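Local coordinates for TetR/AcrR family transcriptional regulator (Bradyrhizobium diazoefficiens, PDB 6G8G), which probably represses transcription as a TetR-family, flavonoid-responsive regulator that binds the flavonoid genistein, which is thought to induce release from DNA, at residues 83-88 with 97-102. Sequence-based numbering, arbitrary orientation.
Sequences DLPVPK and LRDFAR
Residues 83-88 run without regular secondary structure past one flank of the 97-102 part of helix 93-109, coming nearest where the CA atoms of P85 and F100 are 6.1 Å apart; no hydrogen bond joins the two segments. F100 contributes the largest single share of the buried surface. Its CG lies anti to the backbone N (chi1 -172°), which brings the ring in among L84, P85 and P87. The carbonyl O of P85 meets the ring at its edge, near the ring plane, 3.9 Å from CD1 of F100. CG of P87 reaches the same F100 CD1 obliquely, also at 3.9 Å, and CD2 of L84 approaches CZ of F100 obliquely at 4.2 Å. P85 also turns its own ring to the helix: its CD is 4.2 Å from CD1 of F100, while its CG rests 3.4 Å from OD2 of D99. The CB of D99 points toward the loop and its CG is anti to the backbone N, which leaves OD2 against P85; the other oxygen, OD1, forms a long salt bridge of 3.8 Å with NH1 of R102 one turn on, at the edge of the guanidinium. R102 is paired a second time, with E196 of helix 192-210. F100 is also touched by L146 of helix 139-155 and L172 of helix 164-176, and the side chain of L84 is about 13 Å from bound genistein. The contact thus folds the connection carrying P85 and P87 back over a buried phenylalanine of helix 93-109, within the all-helical C-terminal, ligand-binding part of a TetR-family fold.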
ATOM      1  N   ASP A  83      17.889   6.496  -9.415  1.00 74.71           N
ATOM      2  CA  ASP A  83      18.282   6.629  -8.022  1.00 81.48           C
ATOM      3  C   ASP A  83      18.475   5.286  -7.318  1.00 76.82           C
ATOM      4  O   ASP A  83      18.741   5.238  -6.114  1.00 87.66           O
ATOM      5  CB  ASP A  83      17.242   7.461  -7.243  1.00 93.51           C
ATOM      6  CG  ASP A  83      17.020   8.856  -7.844  1.00106.39           C
ATOM      7  OD1 ASP A  83      17.800   9.277  -8.736  1.00105.58           O
ATOM      8  OD2 ASP A  83      16.047   9.520  -7.416  1.00116.98           O
ATOM      9  N   LEU A  84      18.234   4.185  -8.003  1.00 72.30           N
ATOM     10  CA  LEU A  84      18.382   2.900  -7.332  1.00 75.28           C
ATOM     11  C   LEU A  84      19.739   2.383  -7.718  1.00 73.46           C
ATOM     12  O   LEU A  84      20.099   2.499  -8.872  1.00 79.81           O
ATOM     13  CB  LEU A  84      17.257   1.895  -7.716  1.00 74.23           C
ATOM     14  CG  LEU A  84      15.982   1.678  -6.873  1.00 76.94           C
ATOM     15  CD1 LEU A  84      15.518   2.948  -6.189  1.00 81.19           C
ATOM     16  CD2 LEU A  84      14.839   1.091  -7.678  1.00 77.50           C
ATOM     17  N   PRO A  85      20.482   1.766  -6.779  1.00 73.90           N
ATOM     18  CA  PRO A  85      21.772   1.188  -7.175  1.00 71.40           C
ATOM     19  C   PRO A  85      21.617  -0.035  -8.060  1.00 73.67           C
ATOM     20  O   PRO A  85      20.504  -0.595  -8.179  1.00 74.69           O
ATOM     21  CB  PRO A  85      22.427   0.772  -5.857  1.00 68.09           C
ATOM     22  CG  PRO A  85      21.395   0.889  -4.806  1.00 68.48           C
ATOM     23  CD  PRO A  85      20.108   1.401  -5.403  1.00 70.28           C
ATOM     24  N   VAL A  86      22.694  -0.371  -8.759  1.00 76.98           N
ATOM     25  CA  VAL A  86      22.793  -1.670  -9.395  1.00 82.47           C
ATOM     26  C   VAL A  86      23.618  -2.549  -8.441  1.00 76.80           C
ATOM     27  O   VAL A  86      24.824  -2.355  -8.293  1.00 78.16           O
ATOM     28  CB  VAL A  86      23.452  -1.635 -10.799  1.00 81.69           C
ATOM     29  CG1 VAL A  86      23.573  -3.067 -11.335  1.00 82.70           C
ATOM     30  CG2 VAL A  86      22.643  -0.775 -11.767  1.00 75.77           C
ATOM     31  N   PRO A  87      22.969  -3.511  -7.798  1.00 67.37           N
ATOM     32  CA  PRO A  87      23.619  -4.206  -6.720  1.00 70.46           C
ATOM     33  C   PRO A  87      24.657  -5.171  -7.254  1.00 73.03           C
ATOM     34  O   PRO A  87      24.435  -5.755  -8.323  1.00 71.83           O
ATOM     35  CB  PRO A  87      22.478  -4.945  -6.025  1.00 70.30           C
ATOM     36  CG  PRO A  87      21.237  -4.673  -6.799  1.00 70.49           C
ATOM     37  CD  PRO A  87      21.635  -4.046  -8.091  1.00 70.49           C
ATOM     38  N   LYS A  88      25.779  -5.285  -6.535  1.00 69.25           N
ATOM     39  CA  LYS A  88      26.943  -6.034  -6.987  1.00 75.47           C
ATOM     40  C   LYS A  88      27.342  -7.043  -5.954  1.00 76.74           C
ATOM     41  O   LYS A  88      27.508  -6.725  -4.780  1.00 80.07           O
ATOM     42  CB  LYS A  88      28.151  -5.110  -7.228  1.00 83.28           C
ATOM     43  CG  LYS A  88      28.289  -4.597  -8.668  1.00 95.57           C
ATOM     44  CD  LYS A  88      28.256  -3.059  -8.793  1.00109.67           C
ATOM     45  CE  LYS A  88      29.248  -2.317  -7.887  1.00110.84           C
ATOM     46  NZ  LYS A  88      30.613  -2.216  -8.457  1.00109.16           N
ATOM     47  N   LEU A  97      22.143  -6.013  -0.795  1.00 54.23           N
ATOM     48  CA  LEU A  97      20.728  -5.966  -0.556  1.00 53.91           C
ATOM     49  C   LEU A  97      20.397  -4.826   0.379  1.00 51.77           C
ATOM     50  O   LEU A  97      19.383  -4.142   0.214  1.00 52.38           O
ATOM     51  CB  LEU A  97      20.245  -7.290   0.036  1.00 57.10           C
ATOM     52  CG  LEU A  97      20.309  -8.458  -0.944  1.00 59.44           C
ATOM     53  CD1 LEU A  97      20.097  -9.780  -0.242  1.00 60.37           C
ATOM     54  CD2 LEU A  97      19.297  -8.313  -2.064  1.00 59.36           C
ATOM     55  N   ARG A  98      21.233  -4.649   1.380  1.00 51.31           N
ATOM     56  CA  ARG A  98      20.967  -3.679   2.396  1.00 55.29           C
ATOM     57  C   ARG A  98      20.957  -2.345   1.713  1.00 59.02           C
ATOM     58  O   ARG A  98      20.089  -1.510   1.963  1.00 60.40           O
ATOM     59  CB  ARG A  98      22.004  -3.787   3.518  1.00 60.61           C
ATOM     60  CG  ARG A  98      21.817  -2.775   4.616  1.00 69.34           C
ATOM     61  CD  ARG A  98      22.760  -2.903   5.819  1.00 73.20           C
ATOM     62  NE  ARG A  98      22.672  -4.209   6.454  1.00 73.14           N
ATOM     63  CZ  ARG A  98      23.601  -5.153   6.402  1.00 78.74           C
ATOM     64  NH1 ARG A  98      24.750  -4.954   5.740  1.00 82.82           N
ATOM     65  NH2 ARG A  98      23.373  -6.297   7.031  1.00 73.84           N
ATOM     66  N   ASP A  99      21.874  -2.146   0.779  1.00 65.47           N
ATOM     67  CA  ASP A  99      21.966  -0.852   0.096  1.00 66.40           C
ATOM     68  C   ASP A  99      20.746  -0.624  -0.839  1.00 58.17           C
ATOM     69  O   ASP A  99      20.172   0.456  -0.900  1.00 49.27           O
ATOM     70  CB  ASP A  99      23.298  -0.759  -0.651  1.00 78.94           C
ATOM     71  CG  ASP A  99      23.478   0.574  -1.385  1.00105.79           C
ATOM     72  OD1 ASP A  99      23.107   1.635  -0.817  1.00133.04           O
ATOM     73  OD2 ASP A  99      23.965   0.567  -2.542  1.00113.97           O
ATOM     74  N   PHE A 100      20.335  -1.670  -1.525  1.00 54.30           N
ATOM     75  CA  PHE A 100      19.200  -1.565  -2.409  1.00 52.15           C
ATOM     76  C   PHE A 100      17.950  -1.250  -1.598  1.00 52.13           C
ATOM     77  O   PHE A 100      17.168  -0.366  -1.938  1.00 47.80           O
ATOM     78  CB  PHE A 100      19.039  -2.877  -3.177  1.00 52.18           C
ATOM     79  CG  PHE A 100      18.009  -2.817  -4.266  1.00 53.90           C
ATOM     80  CD1 PHE A 100      18.362  -2.416  -5.544  1.00 57.09           C
ATOM     81  CD2 PHE A 100      16.695  -3.142  -4.019  1.00 53.50           C
ATOM     82  CE1 PHE A 100      17.428  -2.346  -6.557  1.00 56.24           C
ATOM     83  CE2 PHE A 100      15.757  -3.086  -5.036  1.00 56.51           C
ATOM     84  CZ  PHE A 100      16.117  -2.678  -6.306  1.00 54.13           C
ATOM     85  N   ALA A 101      17.777  -1.983  -0.506  1.00 51.67           N
ATOM     86  CA  ALA A 101      16.667  -1.728   0.377  1.00 54.79           C
ATOM     87  C   ALA A 101      16.664  -0.288   0.838  1.00 53.72           C
ATOM     88  O   ALA A 101      15.641   0.368   0.803  1.00 54.04           O
ATOM     89  CB  ALA A 101      16.729  -2.653   1.570  1.00 59.03           C
ATOM     90  N   ARG A 102      17.807   0.208   1.274  1.00 53.66           N
ATOM     91  CA  ARG A 102      17.850   1.569   1.793  1.00 54.30           C
ATOM     92  C   ARG A 102      17.367   2.553   0.753  1.00 53.95           C
ATOM     93  O   ARG A 102      16.611   3.433   1.063  1.00 49.98           O
ATOM     94  CB  ARG A 102      19.252   1.924   2.274  1.00 56.73           C
ATOM     95  CG  ARG A 102      19.308   3.173   3.145  1.00 58.70           C
ATOM     96  CD  ARG A 102      20.723   3.483   3.658  1.00 63.19           C
ATOM     97  NE  ARG A 102      21.302   2.449   4.551  1.00 62.08           N
ATOM     98  CZ  ARG A 102      22.167   1.497   4.187  1.00 62.46           C
ATOM     99  NH1 ARG A 102      22.602   1.381   2.933  1.00 64.22           N
ATOM    100  NH2 ARG A 102      22.606   0.635   5.087  1.00 62.64           N
TER